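Local structure of NEDD8-conjugating enzyme UBC12 (Saccharomyces cerevisiae, 3O2U) at residues 103-108 against 140-145; 46-51 against 67-72; 172-177 against 185-190. The protein accepts the ubiquitin-like protein Rub1 (NEDD8) from its E1 enzyme as a thioester and catalyses its covalent attachment to other proteins, chiefly the cullin Cdc53. All blocks are in the same frame, centred on the assembly; numbering follows the deposited sequence.

Contact 1: 103-108 against 140-145; sequences KKIFHP and FLFLEP
His-107 turns an edge of its imidazole toward the face of the Phe-142 ring, a T-shaped stack with ring centroids 5.2 Å apart and planes at 63°. ND1 is the histidine atom nearest that ring, 4.0 Å from Phe-142 CD2. The His-107 and Pro-145 side chains run across each other at about a right angle, with His-107 CE1 3.9 Å from Pro-145 CB. Phe-142 receives a second partner in its own plane: Ile-105 approaches tip to tip, CD1 standing 3.4 Å from CE2 at the ring edge. Beyond the histidine the two prolines touch, Pro-108 CG lying 4.1 Å from Pro-145 CB. No hydrogen bond joins the two segments, so apolar and aromatic packing carries the contact.

CG of His-107 is anti to the backbone N (chi1 -174°), and Pro-108 CD covers one imidazole face, 3.2 Å above its plane and offset toward the rim. Ile-105 holds CG1 in the crowded position between N and the carbonyl carbon (chi1 71°); with chi2 extended, this brings CD1 to Phe-142. NE2 of His-107 is hydrogen-bonded to Asn-109 OD1, which helps fix the imidazole's rotation. Tyr-77 meets both rings and bonds Phe-106 O through its hydroxyl. An alanine at His-107 would take away the stacking ring and the NE2 bond, and the loop would probably sit less firmly on the helix end. His-107, Pro-108 and Asn-109 form the His-Pro-Asn signature of ubiquitin-conjugating enzymes. Leu-141, beside the imidazole, has its side chain about 7 Å from that of Cys-117, the predicted thioester residue.

The contact seats the loop after strand 98-101 on the C-terminal end of helix 131-143. Phe-142 continues onto Phe-84 of strand 82-87, and Pro-108 packs on Ala-155 of helix 153-160 and Phe-166 of helix 163-174.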
ATOM      1  N   LYS A 103       4.890  -2.387  -9.623  1.00 21.85           N
ATOM      2  CA  LYS A 103       5.377  -2.024 -10.946  1.00 19.33           C
ATOM      3  C   LYS A 103       6.653  -1.193 -10.837  1.00 22.13           C
ATOM      4  O   LYS A 103       6.785  -0.371  -9.934  1.00 22.31           O
ATOM      5  CB  LYS A 103       4.311  -1.218 -11.706  1.00 22.62           C
ATOM      6  CG  LYS A 103       3.069  -2.024 -12.101  1.00 17.83           C
ATOM      7  CD  LYS A 103       3.424  -3.149 -13.068  1.00 18.54           C
ATOM      8  CE  LYS A 103       2.172  -3.781 -13.720  1.00 25.56           C
ATOM      9  NZ  LYS A 103       1.200  -4.323 -12.727  1.00 28.98           N
ATOM     10  N   LYS A 104       7.588  -1.409 -11.758  1.00 19.40           N
ATOM     11  CA  LYS A 104       8.733  -0.523 -11.882  1.00 24.28           C
ATOM     12  C   LYS A 104       8.250   0.764 -12.531  1.00 25.97           C
ATOM     13  O   LYS A 104       7.911   0.792 -13.731  1.00 22.94           O
ATOM     14  CB  LYS A 104       9.818  -1.163 -12.750  1.00 23.72           C
ATOM     15  CG  LYS A 104      10.249  -2.547 -12.278  1.00 26.09           C
ATOM     16  CD  LYS A 104      11.557  -2.958 -12.950  1.00 31.22           C
ATOM     17  CE  LYS A 104      11.838  -4.447 -12.767  1.00 41.01           C
ATOM     18  NZ  LYS A 104      12.631  -5.004 -13.920  1.00 42.01           N
ATOM     19  N   ILE A 105       8.186   1.830 -11.746  1.00 22.98           N
ATOM     20  CA  ILE A 105       7.720   3.101 -12.296  1.00 23.72           C
ATOM     21  C   ILE A 105       8.679   4.255 -11.995  1.00 25.66           C
ATOM     22  O   ILE A 105       9.421   4.231 -11.011  1.00 22.38           O
ATOM     23  CB  ILE A 105       6.271   3.446 -11.860  1.00 28.38           C
ATOM     24  CG1 ILE A 105       6.216   3.809 -10.388  1.00 26.87           C
ATOM     25  CG2 ILE A 105       5.295   2.282 -12.151  1.00 26.23           C
ATOM     26  CD1 ILE A 105       5.091   4.767 -10.088  1.00 28.58           C
ATOM     27  N   PHE A 106       8.651   5.263 -12.857  1.00 23.37           N
ATOM     28  CA  PHE A 106       9.533   6.416 -12.722  1.00 25.52           C
ATOM     29  C   PHE A 106       8.841   7.466 -11.858  1.00 24.09           C
ATOM     30  O   PHE A 106       8.045   8.251 -12.352  1.00 21.44           O
ATOM     31  CB  PHE A 106       9.817   6.995 -14.102  1.00 24.57           C
ATOM     32  CG  PHE A 106      10.968   7.947 -14.135  1.00 22.91           C
ATOM     33  CD1 PHE A 106      12.256   7.507 -13.856  1.00 24.20           C
ATOM     34  CD2 PHE A 106      10.771   9.277 -14.479  1.00 25.30           C
ATOM     35  CE1 PHE A 106      13.322   8.377 -13.903  1.00 26.17           C
ATOM     36  CE2 PHE A 106      11.840  10.155 -14.524  1.00 23.04           C
ATOM     37  CZ  PHE A 106      13.111   9.708 -14.236  1.00 24.55           C
ATOM     38  N   HIS A 107       9.123   7.449 -10.562  1.00 20.11           N
ATOM     39  CA  HIS A 107       8.473   8.368  -9.636  1.00 22.04           C
ATOM     40  C   HIS A 107       9.435   8.677  -8.490  1.00 21.76           C
ATOM     41  O   HIS A 107      10.076   7.776  -7.953  1.00 22.29           O
ATOM     42  CB  HIS A 107       7.185   7.740  -9.098  1.00 22.02           C
ATOM     43  CG  HIS A 107       6.379   8.666  -8.244  1.00 19.60           C
ATOM     44  ND1 HIS A 107       5.192   9.218  -8.663  1.00 22.64           N
ATOM     45  CD2 HIS A 107       6.606   9.152  -7.002  1.00 18.40           C
ATOM     46  CE1 HIS A 107       4.706   9.992  -7.707  1.00 17.94           C
ATOM     47  NE2 HIS A 107       5.554   9.977  -6.696  1.00 19.91           N
ATOM     48  N   PRO A 108       9.553   9.957  -8.120  1.00 23.81           N
ATOM     49  CA  PRO A 108      10.542  10.337  -7.103  1.00 27.80           C
ATOM     50  C   PRO A 108      10.330   9.601  -5.778  1.00 29.75           C
ATOM     51  O   PRO A 108      11.301   9.342  -5.068  1.00 30.34           O
ATOM     52  CB  PRO A 108      10.305  11.839  -6.910  1.00 25.85           C
ATOM     53  CG  PRO A 108       9.013  12.142  -7.580  1.00 27.71           C
ATOM     54  CD  PRO A 108       8.788  11.106  -8.625  1.00 24.52           C
ATOM     55  N   PHE A 140      -2.747  10.618  -4.390  1.00 21.53           N
ATOM     56  CA  PHE A 140      -2.166  11.967  -4.346  1.00 24.93           C
ATOM     57  C   PHE A 140      -0.676  12.011  -4.733  1.00 25.31           C
ATOM     58  O   PHE A 140      -0.177  13.030  -5.210  1.00 22.83           O
ATOM     59  CB  PHE A 140      -2.375  12.548  -2.939  1.00 25.89           C
ATOM     60  CG  PHE A 140      -2.196  14.041  -2.851  1.00 30.11           C
ATOM     61  CD1 PHE A 140      -3.101  14.899  -3.447  1.00 33.12           C
ATOM     62  CD2 PHE A 140      -1.125  14.583  -2.152  1.00 33.62           C
ATOM     63  CE1 PHE A 140      -2.932  16.285  -3.357  1.00 36.77           C
ATOM     64  CE2 PHE A 140      -0.953  15.961  -2.060  1.00 35.94           C
ATOM     65  CZ  PHE A 140      -1.856  16.810  -2.659  1.00 30.30           C
ATOM     66  N   LEU A 141       0.036  10.906  -4.526  1.00 20.15           N
ATOM     67  CA  LEU A 141       1.427  10.811  -4.958  1.00 21.55           C
ATOM     68  C   LEU A 141       1.563  11.032  -6.464  1.00 19.66           C
ATOM     69  O   LEU A 141       2.570  11.544  -6.946  1.00 21.12           O
ATOM     70  CB  LEU A 141       2.005   9.423  -4.636  1.00 25.66           C
ATOM     71  CG  LEU A 141       2.491   9.062  -3.232  1.00 22.51           C
ATOM     72  CD1 LEU A 141       2.854   7.589  -3.206  1.00 24.90           C
ATOM     73  CD2 LEU A 141       3.691   9.898  -2.824  1.00 27.77           C
ATOM     74  N   PHE A 142       0.558  10.604  -7.209  1.00 21.87           N
ATOM     75  CA  PHE A 142       0.605  10.709  -8.663  1.00 20.65           C
ATOM     76  C   PHE A 142       0.030  12.030  -9.157  1.00 24.78           C
ATOM     77  O   PHE A 142       0.360  12.480 -10.256  1.00 22.41           O
ATOM     78  CB  PHE A 142      -0.126   9.526  -9.303  1.00 20.62           C
ATOM     79  CG  PHE A 142       0.533   8.201  -9.009  1.00 22.23           C
ATOM     80  CD1 PHE A 142       0.115   7.429  -7.939  1.00 19.08           C
ATOM     81  CD2 PHE A 142       1.605   7.765  -9.770  1.00 19.79           C
ATOM     82  CE1 PHE A 142       0.732   6.211  -7.650  1.00 20.05           C
ATOM     83  CE2 PHE A 142       2.247   6.555  -9.476  1.00 24.25           C
ATOM     84  CZ  PHE A 142       1.811   5.785  -8.407  1.00 19.50           C
ATOM     85  N   LEU A 143      -0.825  12.639  -8.340  1.00 23.54           N
ATOM     86  CA  LEU A 143      -1.400  13.944  -8.651  1.00 26.59           C
ATOM     87  C   LEU A 143      -0.448  15.075  -8.278  1.00 31.37           C
ATOM     88  O   LEU A 143      -0.380  16.097  -8.962  1.00 39.41           O
ATOM     89  CB  LEU A 143      -2.728  14.118  -7.922  1.00 29.82           C
ATOM     90  CG  LEU A 143      -3.720  13.028  -8.288  1.00 27.03           C
ATOM     91  CD1 LEU A 143      -5.061  13.238  -7.593  1.00 30.73           C
ATOM     92  CD2 LEU A 143      -3.890  12.974  -9.794  1.00 32.26           C
ATOM     93  N   GLU A 144       0.276  14.891  -7.184  1.00 30.10           N
ATOM     94  CA  GLU A 144       1.262  15.864  -6.743  1.00 32.88           C
ATOM     95  C   GLU A 144       2.554  15.203  -6.290  1.00 29.76           C
ATOM     96  O   GLU A 144       2.816  15.087  -5.087  1.00 32.43           O
ATOM     97  CB  GLU A 144       0.687  16.752  -5.635  1.00 40.18           C
ATOM     98  CG  GLU A 144      -0.097  17.947  -6.153  1.00 47.45           C
ATOM     99  CD  GLU A 144       0.764  18.875  -7.006  1.00 56.39           C
ATOM    100  OE1 GLU A 144       1.631  19.584  -6.438  1.00 57.24           O
ATOM    101  OE2 GLU A 144       0.573  18.891  -8.244  1.00 50.95           O
ATOM    102  N   PRO A 145       3.375  14.759  -7.260  1.00 31.60           N
ATOM    103  CA  PRO A 145       4.661  14.164  -6.908  1.00 26.83           C
ATOM    104  C   PRO A 145       5.526  15.217  -6.236  1.00 33.49           C
ATOM    105  O   PRO A 145       5.460  16.392  -6.589  1.00 36.63           O
ATOM    106  CB  PRO A 145       5.270  13.789  -8.269  1.00 30.33           C
ATOM    107  CG  PRO A 145       4.138  13.762  -9.216  1.00 29.91           C
ATOM    108  CD  PRO A 145       3.156  14.783  -8.715  1.00 30.36           C
TER

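Contact 2: 46-51 against 67-72; sequences TVTLNV and EVIVRP
Strands 47-51 and 65-70 are the first two of the four-stranded antiparallel sheet of the ubiquitin-conjugating fold, consecutive in chain and neighbours in space. Their side chains divide between two faces. On one, Val-47 and Leu-49 pack on Ile-135 and Val-70 on Leu-139, both of helix 131-143, while Val-68 meets Leu-86 of strand 82-87. Val-47 slants over Val-68 on the diagonal, both with CG1 anti to the backbone N, so that these CG1 methyls meet at 3.9 Å.

The other face is more polar. Asn-50 and Glu-67 run alongside each other, both rising from the sheet in one direction, their amide and carboxylate planes turned 49° apart. Asn-50 OD1 and Glu-67 OE1 are 3.1 Å from each other but are both acceptors as modelled, so they make no hydrogen bond; Glu-67 OE2 instead pairs with Asn-83 ND2 on the next strand. Thr-48 slants across Ile-69, its OG1 resting 3.5 Å from Ile-69 CB.

Between the faces runs a regular ladder in which Thr-48/Ile-69 and Asn-50/Glu-67 are the hydrogen-bonded pairs. It extends past the second strand to Arg-71, whose N gives Thr-46 O a nearly straight bond of 2.8 Å (173° at the hydrogen). Ile-69 O takes two bonds, one from Thr-48 N and one, 3.0 Å long, donated by a water that also bonds Thr-48 OG1.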
ATOM      1  N   THR A  46     -10.978   6.463 -10.072  1.00 21.40           N
ATOM      2  CA  THR A  46      -9.579   6.267 -10.424  1.00 20.86           C
ATOM      3  C   THR A  46      -8.882   5.216  -9.558  1.00 24.66           C
ATOM      4  O   THR A  46      -7.708   4.911  -9.771  1.00 21.21           O
ATOM      5  CB  THR A  46      -8.811   7.572 -10.279  1.00 22.38           C
ATOM      6  OG1 THR A  46      -9.197   8.178  -9.041  1.00 23.11           O
ATOM      7  CG2 THR A  46      -9.149   8.521 -11.436  1.00 26.07           C
ATOM      8  N   VAL A  47      -9.596   4.672  -8.582  1.00 21.06           N
ATOM      9  CA  VAL A  47      -9.014   3.648  -7.725  1.00 18.56           C
ATOM     10  C   VAL A  47      -9.894   2.422  -7.616  1.00 20.46           C
ATOM     11  O   VAL A  47     -11.073   2.514  -7.268  1.00 23.59           O
ATOM     12  CB  VAL A  47      -8.737   4.150  -6.303  1.00 19.37           C
ATOM     13  CG1 VAL A  47      -8.139   3.001  -5.444  1.00 20.54           C
ATOM     14  CG2 VAL A  47      -7.781   5.345  -6.332  1.00 20.71           C
ATOM     15  N   THR A  48      -9.316   1.266  -7.903  1.00 19.46           N
ATOM     16  CA  THR A  48     -10.034   0.020  -7.698  1.00 20.05           C
ATOM     17  C   THR A  48      -9.266  -0.850  -6.697  1.00 21.49           C
ATOM     18  O   THR A  48      -8.056  -0.688  -6.516  1.00 22.96           O
ATOM     19  CB  THR A  48     -10.255  -0.698  -9.021  1.00 26.37           C
ATOM     20  OG1 THR A  48      -8.995  -1.070  -9.585  1.00 32.87           O
ATOM     21  CG2 THR A  48     -10.962   0.232  -9.997  1.00 27.80           C
ATOM     22  N   LEU A  49      -9.969  -1.755  -6.031  1.00 20.47           N
ATOM     23  CA  LEU A  49      -9.384  -2.508  -4.932  1.00 20.64           C
ATOM     24  C   LEU A  49      -9.836  -3.958  -5.022  1.00 25.26           C
ATOM     25  O   LEU A  49     -11.008  -4.225  -5.264  1.00 24.40           O
ATOM     26  CB  LEU A  49      -9.800  -1.898  -3.595  1.00 21.00           C
ATOM     27  CG  LEU A  49      -9.179  -2.517  -2.344  1.00 26.07           C
ATOM     28  CD1 LEU A  49      -9.248  -1.579  -1.174  1.00 24.71           C
ATOM     29  CD2 LEU A  49      -9.877  -3.831  -1.994  1.00 25.87           C
ATOM     30  N   ASN A  50      -8.894  -4.879  -4.839  1.00 20.18           N
ATOM     31  CA  ASN A  50      -9.175  -6.310  -4.826  1.00 22.49           C
ATOM     32  C   ASN A  50      -8.740  -6.872  -3.493  1.00 20.53           C
ATOM     33  O   ASN A  50      -7.603  -6.647  -3.061  1.00 19.77           O
ATOM     34  CB  ASN A  50      -8.403  -7.023  -5.937  1.00 20.69           C
ATOM     35  CG  ASN A  50      -8.845  -6.583  -7.322  1.00 26.28           C
ATOM     36  OD1 ASN A  50      -8.024  -6.239  -8.177  1.00 32.01           O
ATOM     37  ND2 ASN A  50     -10.151  -6.568  -7.541  1.00 22.51           N
ATOM     38  N   VAL A  51      -9.635  -7.591  -2.832  1.00 19.10           N
ATOM     39  CA  VAL A  51      -9.253  -8.277  -1.613  1.00 18.63           C
ATOM     40  C   VAL A  51      -8.557  -9.544  -2.055  1.00 20.55           C
ATOM     41  O   VAL A  51      -9.168 -10.372  -2.717  1.00 24.71           O
ATOM     42  CB  VAL A  51     -10.469  -8.672  -0.761  1.00 21.78           C
ATOM     43  CG1 VAL A  51     -10.001  -9.405   0.486  1.00 24.69           C
ATOM     44  CG2 VAL A  51     -11.302  -7.443  -0.391  1.00 24.27           C
ATOM     45  N   GLU A  67      -5.001  -5.635  -2.944  1.00 14.59           N
ATOM     46  CA  GLU A  67      -4.330  -5.025  -4.086  1.00 16.14           C
ATOM     47  C   GLU A  67      -5.041  -3.718  -4.399  1.00 15.59           C
ATOM     48  O   GLU A  67      -6.257  -3.696  -4.572  1.00 16.15           O
ATOM     49  CB  GLU A  67      -4.394  -5.921  -5.319  1.00 15.98           C
ATOM     50  CG  GLU A  67      -3.684  -5.305  -6.532  1.00 17.07           C
ATOM     51  CD  GLU A  67      -3.932  -6.067  -7.812  1.00 21.02           C
ATOM     52  OE1 GLU A  67      -4.989  -6.730  -7.922  1.00 24.73           O
ATOM     53  OE2 GLU A  67      -3.070  -5.991  -8.715  1.00 24.05           O
ATOM     54  N   VAL A  68      -4.287  -2.630  -4.471  1.00 17.77           N
ATOM     55  CA  VAL A  68      -4.882  -1.329  -4.772  1.00 16.70           C
ATOM     56  C   VAL A  68      -4.351  -0.872  -6.117  1.00 17.68           C
ATOM     57  O   VAL A  68      -3.149  -0.806  -6.300  1.00 17.39           O
ATOM     58  CB  VAL A  68      -4.517  -0.269  -3.710  1.00 16.13           C
ATOM     59  CG1 VAL A  68      -4.966   1.119  -4.170  1.00 18.39           C
ATOM     60  CG2 VAL A  68      -5.165  -0.609  -2.385  1.00 16.44           C
ATOM     61  N   ILE A  69      -5.250  -0.552  -7.044  1.00 18.03           N
ATOM     62  CA  ILE A  69      -4.860  -0.148  -8.397  1.00 15.86           C
ATOM     63  C   ILE A  69      -5.211   1.320  -8.663  1.00 17.22           C
ATOM     64  O   ILE A  69      -6.383   1.687  -8.740  1.00 19.82           O
ATOM     65  CB  ILE A  69      -5.539  -1.021  -9.457  1.00 18.63           C
ATOM     66  CG1 ILE A  69      -5.178  -2.497  -9.237  1.00 17.80           C
ATOM     67  CG2 ILE A  69      -5.122  -0.557 -10.859  1.00 20.46           C
ATOM     68  CD1 ILE A  69      -5.930  -3.466 -10.135  1.00 23.01           C
ATOM     69  N   VAL A  70      -4.184   2.156  -8.797  1.00 17.49           N
ATOM     70  CA  VAL A  70      -4.373   3.579  -9.054  1.00 16.21           C
ATOM     71  C   VAL A  70      -4.231   3.864 -10.553  1.00 19.40           C
ATOM     72  O   VAL A  70      -3.200   3.557 -11.151  1.00 17.26           O
ATOM     73  CB  VAL A  70      -3.369   4.409  -8.218  1.00 20.80           C
ATOM     74  CG1 VAL A  70      -3.584   5.896  -8.422  1.00 19.61           C
ATOM     75  CG2 VAL A  70      -3.541   4.062  -6.723  1.00 18.96           C
ATOM     76  N   ARG A  71      -5.288   4.425 -11.142  1.00 15.84           N
ATOM     77  CA  ARG A  71      -5.305   4.819 -12.557  1.00 21.33           C
ATOM     78  C   ARG A  71      -5.759   6.282 -12.665  1.00 15.60           C
ATOM     79  O   ARG A  71      -6.942   6.558 -12.839  1.00 18.18           O
ATOM     80  CB  ARG A  71      -6.253   3.914 -13.352  1.00 19.62           C
ATOM     81  CG  ARG A  71      -6.190   4.105 -14.878  1.00 23.65           C
ATOM     82  CD  ARG A  71      -6.979   3.012 -15.576  1.00 23.04           C
ATOM     83  NE  ARG A  71      -6.962   3.117 -17.041  1.00 24.61           N
ATOM     84  CZ  ARG A  71      -7.864   3.803 -17.746  1.00 32.00           C
ATOM     85  NH1 ARG A  71      -8.835   4.467 -17.123  1.00 22.18           N
ATOM     86  NH2 ARG A  71      -7.794   3.837 -19.071  1.00 27.10           N
ATOM     87  N   PRO A  72      -4.820   7.216 -12.514  1.00 17.05           N
ATOM     88  CA  PRO A  72      -5.133   8.650 -12.475  1.00 23.56           C
ATOM     89  C   PRO A  72      -5.749   9.083 -13.796  1.00 24.54           C
ATOM     90  O   PRO A  72      -5.376   8.536 -14.831  1.00 22.23           O
ATOM     91  CB  PRO A  72      -3.756   9.300 -12.325  1.00 24.27           C
ATOM     92  CG  PRO A  72      -2.907   8.254 -11.726  1.00 22.53           C
ATOM     93  CD  PRO A  72      -3.385   6.960 -12.301  1.00 18.48           C
TER
HETATM   94  O   HOH W   1      -8.020   1.432 -11.201  1.00 25.70           O

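Contact 3: 172-177 against 185-190; sequences LTMSGG and DNIVSP
Ile-187 places CG1 in the crowded position between its backbone N and carbonyl carbon (chi1 64°), and its extended chi2 carries CD1 onto the Met-174 side chain. Met-174 has CG anti to its carbonyl carbon and bends at chi3 (-46°). The two side chains cross obliquely, with Met-174 SD 3.9 Å from Ile-187 CD1. Val-188 comes across the methionine at about a right angle; its CG1, anti to the carbonyl carbon, lies 3.9 Å from Met-174 CB. Both branched residues touch CB of Met-174; Ile-187 continues along CG and SD, and Val-188 CG1 also comes near CE. Met-174 and Ile-187 are buried.

A single backbone hydrogen bond joins the segments. Ile-187 N donates to Met-174 O over 2.8 Å, in the plane of the carbonyl. The same oxygen receives a CA-H contact from Asn-186 CA at 3.3 Å. Asn-186, with CG anti to its backbone N, closes a weak local turn of the Asx kind, its OD1 3.3 Å from Val-188 N. Beyond the two segments, Asp-185 OD2 is hydrogen-bonded to Lys-104 N, and Ile-187 shares a backbone bond with Ser-81.

The helix end is shaped by Gly-176. At its phi of 91° a CB would be jammed against the carbonyl O of Ser-175 and would also crowd Asn-186 CB. Two bonds close the turn: Gly-177 N to Leu-172 O and Gly-176 N to Thr-173 O, each 2.9 Å long. This is a Schellman motif with Gly-176 as its C-prime residue; it terminates helix 163-174, and the chain then returns through the short hairpin 178-183 to lay its C-terminal tail against that same helix end.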
ATOM      1  N   LEU A 172       7.514   8.094 -21.528  1.00 22.87           N
ATOM      2  CA  LEU A 172       8.403   7.054 -22.052  1.00 24.11           C
ATOM      3  C   LEU A 172       8.443   5.827 -21.133  1.00 21.71           C
ATOM      4  O   LEU A 172       8.301   4.693 -21.583  1.00 22.22           O
ATOM      5  CB  LEU A 172       9.826   7.588 -22.200  1.00 23.98           C
ATOM      6  CG  LEU A 172      10.957   6.569 -22.406  1.00 23.63           C
ATOM      7  CD1 LEU A 172      10.803   5.847 -23.730  1.00 25.52           C
ATOM      8  CD2 LEU A 172      12.319   7.268 -22.354  1.00 23.03           C
ATOM      9  N   THR A 173       8.691   6.061 -19.849  1.00 22.32           N
ATOM     10  CA  THR A 173       8.826   4.960 -18.892  1.00 23.92           C
ATOM     11  C   THR A 173       7.533   4.153 -18.714  1.00 25.07           C
ATOM     12  O   THR A 173       7.584   2.928 -18.599  1.00 22.62           O
ATOM     13  CB  THR A 173       9.341   5.471 -17.544  1.00 24.97           C
ATOM     14  OG1 THR A 173       8.479   6.507 -17.054  1.00 21.08           O
ATOM     15  CG2 THR A 173      10.739   6.045 -17.716  1.00 22.37           C
ATOM     16  N   MET A 174       6.391   4.844 -18.698  1.00 20.79           N
ATOM     17  CA  MET A 174       5.077   4.197 -18.600  1.00 25.66           C
ATOM     18  C   MET A 174       4.773   3.329 -19.810  1.00 24.26           C
ATOM     19  O   MET A 174       3.952   2.425 -19.719  1.00 20.48           O
ATOM     20  CB  MET A 174       3.929   5.214 -18.430  1.00 21.94           C
ATOM     21  CG  MET A 174       3.924   5.982 -17.112  1.00 21.64           C
ATOM     22  SD  MET A 174       2.287   6.589 -16.645  1.00 31.51           S
ATOM     23  CE  MET A 174       1.695   7.293 -18.170  1.00 24.48           C
ATOM     24  N   SER A 175       5.428   3.614 -20.937  1.00 27.36           N
ATOM     25  CA  SER A 175       5.278   2.806 -22.144  1.00 26.21           C
ATOM     26  C   SER A 175       6.332   1.706 -22.203  1.00 28.01           C
ATOM     27  O   SER A 175       6.511   1.067 -23.246  1.00 28.28           O
ATOM     28  CB  SER A 175       5.412   3.674 -23.400  1.00 29.08           C
ATOM     29  OG  SER A 175       4.322   4.559 -23.537  1.00 33.56           O
ATOM     30  N   GLY A 176       7.046   1.507 -21.102  1.00 26.76           N
ATOM     31  CA  GLY A 176       8.051   0.465 -21.041  1.00 24.44           C
ATOM     32  C   GLY A 176       9.452   0.884 -21.448  1.00 28.10           C
ATOM     33  O   GLY A 176      10.326   0.034 -21.612  1.00 24.25           O
ATOM     34  N   GLY A 177       9.678   2.186 -21.597  1.00 27.94           N
ATOM     35  CA  GLY A 177      10.980   2.685 -22.007  1.00 25.19           C
ATOM     36  C   GLY A 177      11.971   2.780 -20.872  1.00 29.92           C
ATOM     37  O   GLY A 177      11.635   2.510 -19.716  1.00 29.08           O
ATOM     38  N   ASP A 185       8.303  -0.635 -16.451  1.00 21.61           N
ATOM     39  CA  ASP A 185       7.206  -1.444 -16.982  1.00 19.20           C
ATOM     40  C   ASP A 185       6.236  -0.652 -17.854  1.00 22.50           C
ATOM     41  O   ASP A 185       5.999   0.526 -17.624  1.00 21.82           O
ATOM     42  CB  ASP A 185       6.423  -2.083 -15.842  1.00 22.05           C
ATOM     43  CG  ASP A 185       7.214  -3.158 -15.128  1.00 24.62           C
ATOM     44  OD1 ASP A 185       8.090  -3.786 -15.766  1.00 21.20           O
ATOM     45  OD2 ASP A 185       6.948  -3.380 -13.935  1.00 24.06           O
ATOM     46  N   ASN A 186       5.669  -1.328 -18.843  1.00 21.35           N
ATOM     47  CA  ASN A 186       4.580  -0.786 -19.638  1.00 21.46           C
ATOM     48  C   ASN A 186       3.294  -0.856 -18.835  1.00 24.85           C
ATOM     49  O   ASN A 186       2.773  -1.946 -18.590  1.00 24.75           O
ATOM     50  CB  ASN A 186       4.444  -1.591 -20.929  1.00 22.63           C
ATOM     51  CG  ASN A 186       3.402  -1.012 -21.874  1.00 27.66           C
ATOM     52  OD1 ASN A 186       2.324  -0.595 -21.451  1.00 28.63           O
ATOM     53  ND2 ASN A 186       3.716  -1.002 -23.161  1.00 28.60           N
ATOM     54  N   ILE A 187       2.784   0.297 -18.404  1.00 19.37           N
ATOM     55  CA  ILE A 187       1.575   0.313 -17.593  1.00 18.98           C
ATOM     56  C   ILE A 187       0.389   1.051 -18.245  1.00 27.16           C
ATOM     57  O   ILE A 187      -0.623   1.287 -17.587  1.00 22.30           O
ATOM     58  CB  ILE A 187       1.825   0.916 -16.178  1.00 22.18           C
ATOM     59  CG1 ILE A 187       2.232   2.393 -16.273  1.00 24.88           C
ATOM     60  CG2 ILE A 187       2.882   0.132 -15.415  1.00 21.83           C
ATOM     61  CD1 ILE A 187       2.381   3.070 -14.909  1.00 21.87           C
ATOM     62  N   VAL A 188       0.503   1.387 -19.530  1.00 24.66           N
ATOM     63  CA  VAL A 188      -0.526   2.195 -20.194  1.00 26.90           C
ATOM     64  C   VAL A 188      -1.739   1.435 -20.751  1.00 30.64           C
ATOM     65  O   VAL A 188      -2.752   2.048 -21.054  1.00 29.95           O
ATOM     66  CB  VAL A 188       0.070   3.095 -21.289  1.00 26.25           C
ATOM     67  CG1 VAL A 188       0.942   4.160 -20.667  1.00 27.35           C
ATOM     68  CG2 VAL A 188       0.884   2.267 -22.265  1.00 24.06           C
ATOM     69  N   SER A 189      -1.664   0.116 -20.883  1.00 26.47           N
ATOM     70  CA  SER A 189      -2.857  -0.622 -21.330  1.00 36.81           C
ATOM     71  C   SER A 189      -4.025  -0.448 -20.332  1.00 34.36           C
ATOM     72  O   SER A 189      -3.803  -0.451 -19.115  1.00 34.12           O
ATOM     73  CB  SER A 189      -2.530  -2.104 -21.557  1.00 35.99           C
ATOM     74  OG  SER A 189      -1.462  -2.257 -22.488  1.00 45.39           O
ATOM     75  N   PRO A 190      -5.277  -0.311 -20.826  1.00 39.35           N
ATOM     76  CA  PRO A 190      -5.801  -0.394 -22.202  1.00 34.24           C
ATOM     77  C   PRO A 190      -5.201   0.635 -23.140  1.00 36.60           C
ATOM     78  O   PRO A 190      -4.085   1.119 -22.943  1.00 44.35           O
ATOM     79  CB  PRO A 190      -7.294  -0.082 -22.037  1.00 28.75           C
ATOM     80  CG  PRO A 190      -7.406   0.615 -20.726  1.00 34.30           C
ATOM     81  CD  PRO A 190      -6.358  -0.025 -19.864  1.00 39.12           C
TER

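In the fold
Contact 1 is the buried one, built from rings and methyl groups near the predicted active site and without a hydrogen bond between its segments. Contact 2 is half core and half surface: its ladder of main-chain bonds separates a valine-rich face from a more polar one. Contact 3, its centre about 21 Å from the centre of the chain, is partly buried, with Met-174 and Ile-187 inside and Ser-175 and Asn-186 exposed. Helix 131-143 serves both of the first two, and Phe-142 bridges them by packing on Val-70 and Pro-72. The loop 103-108 ties contact 1 to contact 3 through Lys-104 with Asp-185 and Phe-106 with Thr-173. Contacts 2 and 3 touch through Arg-71 and Pro-190.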